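Local coordinates for 2-dehydropantoate 2-reductase (Geobacter metallireducens, PDB 3HN2), which probably catalyses the NADPH-dependent reduction of ketopantoate to pantoic acid in the biosynthesis of pantothenate, at residues D27-L32 against V58-P64. Sequence-based numbering, arbitrary orientation.
Sequences DVHFLL and VKGYRAP
The H29 imidazole receives Y61 at its edge: CE1 of the phenol lies in the imidazole plane, 3.8 Å from H29 CD2. The two side chains lie side by side and point the same way, H29 with CG anti to its carbonyl carbon (chi1 -54°). K59 runs alongside the same imidazole, its CD 3.6 Å from H29 CD2, while H29 ND1 is occupied by a hydrogen bond with I5 O. The end of the K59 chain, NZ, makes a salt bridge to the syn lone pair of D27 OD1 at 3.2 Å; an alanine in place of K59 would probably leave the D27 carboxylate without this counter-charge and the imidazole without its apolar neighbour. The F30 ring meets K59 O at its edge, and V58 CG1 comes within 3.6 Å of F30 CD2, the two side chains crossing at about a right angle. Parallel pairing of F30 with G60 and L31 with Y61 adds 60-61 as an outermost strand of the Rossmann-type sheet, next to 28-31. Its ladder starts with F30 N to K59 O (2.9 Å, N-H...O 154°). Y61 N to F30 O (3.0 Å) and L32 N to Y61 O continue it. L32 CD2 lies 3.7 Å from G60 CA, and a side chain at that position would run into it, so the absence of one lets the two pack. On the face shared with Y61, L31 CD1 reaches over the backbone of R62 and A63 to P64 CD at 4.1 Å.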
loop_
_atom_site.group_PDB
_atom_site.type_symbol
_atom_site.label_atom_id
_atom_site.label_comp_id
_atom_site.label_asym_id
_atom_site.label_seq_id
_atom_site.Cartn_x
_atom_site.Cartn_y
_atom_site.Cartn_z
ATOM N N ASP A 27 -9.069 -25.019 19.061
ATOM C CA ASP A 27 -10.346 -25.127 19.759
ATOM C C ASP A 27 -10.906 -23.732 20.033
ATOM O O ASP A 27 -10.706 -23.161 21.106
ATOM C CB ASP A 27 -10.183 -25.937 21.049
ATOM C CG ASP A 27 -11.499 -26.495 21.570
ATOM O OD1 ASP A 27 -12.535 -26.369 20.879
ATOM O OD2 ASP A 27 -11.494 -27.066 22.678
ATOM N N VAL A 28 -11.613 -23.201 19.041
ATOM C CA VAL A 28 -12.064 -21.814 19.050
ATOM C C VAL A 28 -13.524 -21.721 19.487
ATOM O O VAL A 28 -14.380 -22.457 18.993
ATOM C CB VAL A 28 -11.828 -21.142 17.663
ATOM C CG1 VAL A 28 -12.320 -19.714 17.648
ATOM C CG2 VAL A 28 -10.352 -21.156 17.319
ATOM N N HIS A 29 -13.786 -20.817 20.427
ATOM C CA HIS A 29 -15.113 -20.609 20.994
ATOM C C HIS A 29 -15.505 -19.152 20.807
ATOM O O HIS A 29 -14.954 -18.270 21.457
ATOM C CB HIS A 29 -15.115 -20.961 22.485
ATOM C CG HIS A 29 -14.610 -22.338 22.783
ATOM N ND1 HIS A 29 -13.269 -22.628 22.906
ATOM C CD2 HIS A 29 -15.267 -23.505 22.977
ATOM C CE1 HIS A 29 -13.120 -23.916 23.161
ATOM N NE2 HIS A 29 -14.319 -24.471 23.209
ATOM N N PHE A 30 -16.450 -18.900 19.909
ATOM C CA PHE A 30 -16.892 -17.541 19.628
ATOM C C PHE A 30 -17.969 -17.066 20.606
ATOM O O PHE A 30 -18.933 -17.787 20.882
ATOM C CB PHE A 30 -17.436 -17.446 18.203
ATOM C CG PHE A 30 -16.388 -17.527 17.133
ATOM C CD1 PHE A 30 -15.781 -16.377 16.650
ATOM C CD2 PHE A 30 -16.028 -18.753 16.585
ATOM C CE1 PHE A 30 -14.820 -16.446 15.645
ATOM C CE2 PHE A 30 -15.074 -18.833 15.576
ATOM C CZ PHE A 30 -14.468 -17.678 15.109
ATOM N N LEU A 31 -17.801 -15.852 21.126
ATOM C CA LEU A 31 -18.857 -15.191 21.886
ATOM C C LEU A 31 -19.638 -14.242 20.975
ATOM O O LEU A 31 -19.221 -13.108 20.734
ATOM C CB LEU A 31 -18.292 -14.452 23.109
ATOM C CG LEU A 31 -19.281 -13.894 24.149
ATOM C CD1 LEU A 31 -20.208 -14.975 24.693
ATOM C CD2 LEU A 31 -18.555 -13.194 25.294
ATOM N N LEU A 32 -20.764 -14.732 20.461
ATOM C CA LEU A 32 -21.635 -13.947 19.590
ATOM C C LEU A 32 -22.715 -13.222 20.385
ATOM O O LEU A 32 -23.113 -13.668 21.465
ATOM C CB LEU A 32 -22.299 -14.832 18.530
ATOM C CG LEU A 32 -21.520 -15.543 17.411
ATOM C CD1 LEU A 32 -20.309 -14.761 16.885
ATOM C CD2 LEU A 32 -21.126 -16.945 17.831
ATOM N N VAL A 58 -19.730 -23.742 13.644
ATOM C CA VAL A 58 -18.976 -22.828 14.499
ATOM C C VAL A 58 -19.429 -23.000 15.954
ATOM O O VAL A 58 -20.630 -22.978 16.246
ATOM C CB VAL A 58 -19.118 -21.354 14.011
ATOM C CG1 VAL A 58 -18.877 -20.357 15.131
ATOM C CG2 VAL A 58 -18.173 -21.084 12.848
ATOM N N LYS A 59 -18.463 -23.211 16.850
ATOM C CA LYS A 59 -18.730 -23.266 18.287
ATOM C C LYS A 59 -19.089 -21.884 18.817
ATOM O O LYS A 59 -18.210 -21.091 19.159
ATOM C CB LYS A 59 -17.515 -23.800 19.047
ATOM C CG LYS A 59 -17.519 -25.289 19.305
ATOM C CD LYS A 59 -16.412 -25.647 20.277
ATOM C CE LYS A 59 -16.434 -27.118 20.635
ATOM N NZ LYS A 59 -15.425 -27.431 21.684
ATOM N N GLY A 60 -20.387 -21.605 18.881
ATOM C CA GLY A 60 -20.882 -20.309 19.328
ATOM C C GLY A 60 -21.576 -20.343 20.674
ATOM O O GLY A 60 -22.133 -21.366 21.076
ATOM N N TYR A 61 -21.521 -19.217 21.378
ATOM C CA TYR A 61 -22.126 -19.080 22.700
ATOM C C TYR A 61 -22.708 -17.676 22.845
ATOM O O TYR A 61 -22.380 -16.777 22.064
ATOM C CB TYR A 61 -21.088 -19.319 23.801
ATOM C CG TYR A 61 -20.514 -20.723 23.866
ATOM C CD1 TYR A 61 -19.400 -21.085 23.099
ATOM C CD2 TYR A 61 -21.059 -21.676 24.719
ATOM C CE1 TYR A 61 -18.867 -22.369 23.160
ATOM C CE2 TYR A 61 -20.528 -22.962 24.792
ATOM C CZ TYR A 61 -19.435 -23.299 24.011
ATOM O OH TYR A 61 -18.911 -24.567 24.082
ATOM N N ARG A 62 -23.569 -17.487 23.841
ATOM C CA ARG A 62 -24.155 -16.167 24.084
ATOM C C ARG A 62 -23.791 -15.595 25.450
ATOM O O ARG A 62 -23.883 -14.388 25.672
ATOM C CB ARG A 62 -25.673 -16.173 23.846
ATOM C CG ARG A 62 -26.468 -17.220 24.625
ATOM C CD ARG A 62 -27.703 -17.683 23.841
ATOM N NE ARG A 62 -28.294 -16.609 23.037
ATOM C CZ ARG A 62 -29.363 -16.747 22.257
ATOM N NH1 ARG A 62 -29.815 -15.708 21.564
ATOM N NH2 ARG A 62 -29.983 -17.917 22.166
ATOM N N ALA A 63 -23.364 -16.469 26.354
ATOM C CA ALA A 63 -22.860 -16.051 27.655
ATOM C C ALA A 63 -21.458 -16.611 27.846
ATOM O O ALA A 63 -21.200 -17.760 27.474
ATOM C CB ALA A 63 -23.788 -16.526 28.768
ATOM N N PRO A 64 -20.537 -15.793 28.398
ATOM C CA PRO A 64 -19.171 -16.259 28.691
ATOM C C PRO A 64 -19.078 -17.344 29.768
ATOM O O PRO A 64 -18.127 -18.129 29.754
ATOM C CB PRO A 64 -18.448 -14.989 29.152
ATOM C CG PRO A 64 -19.511 -14.051 29.554
ATOM C CD PRO A 64 -20.713 -14.366 28.725
#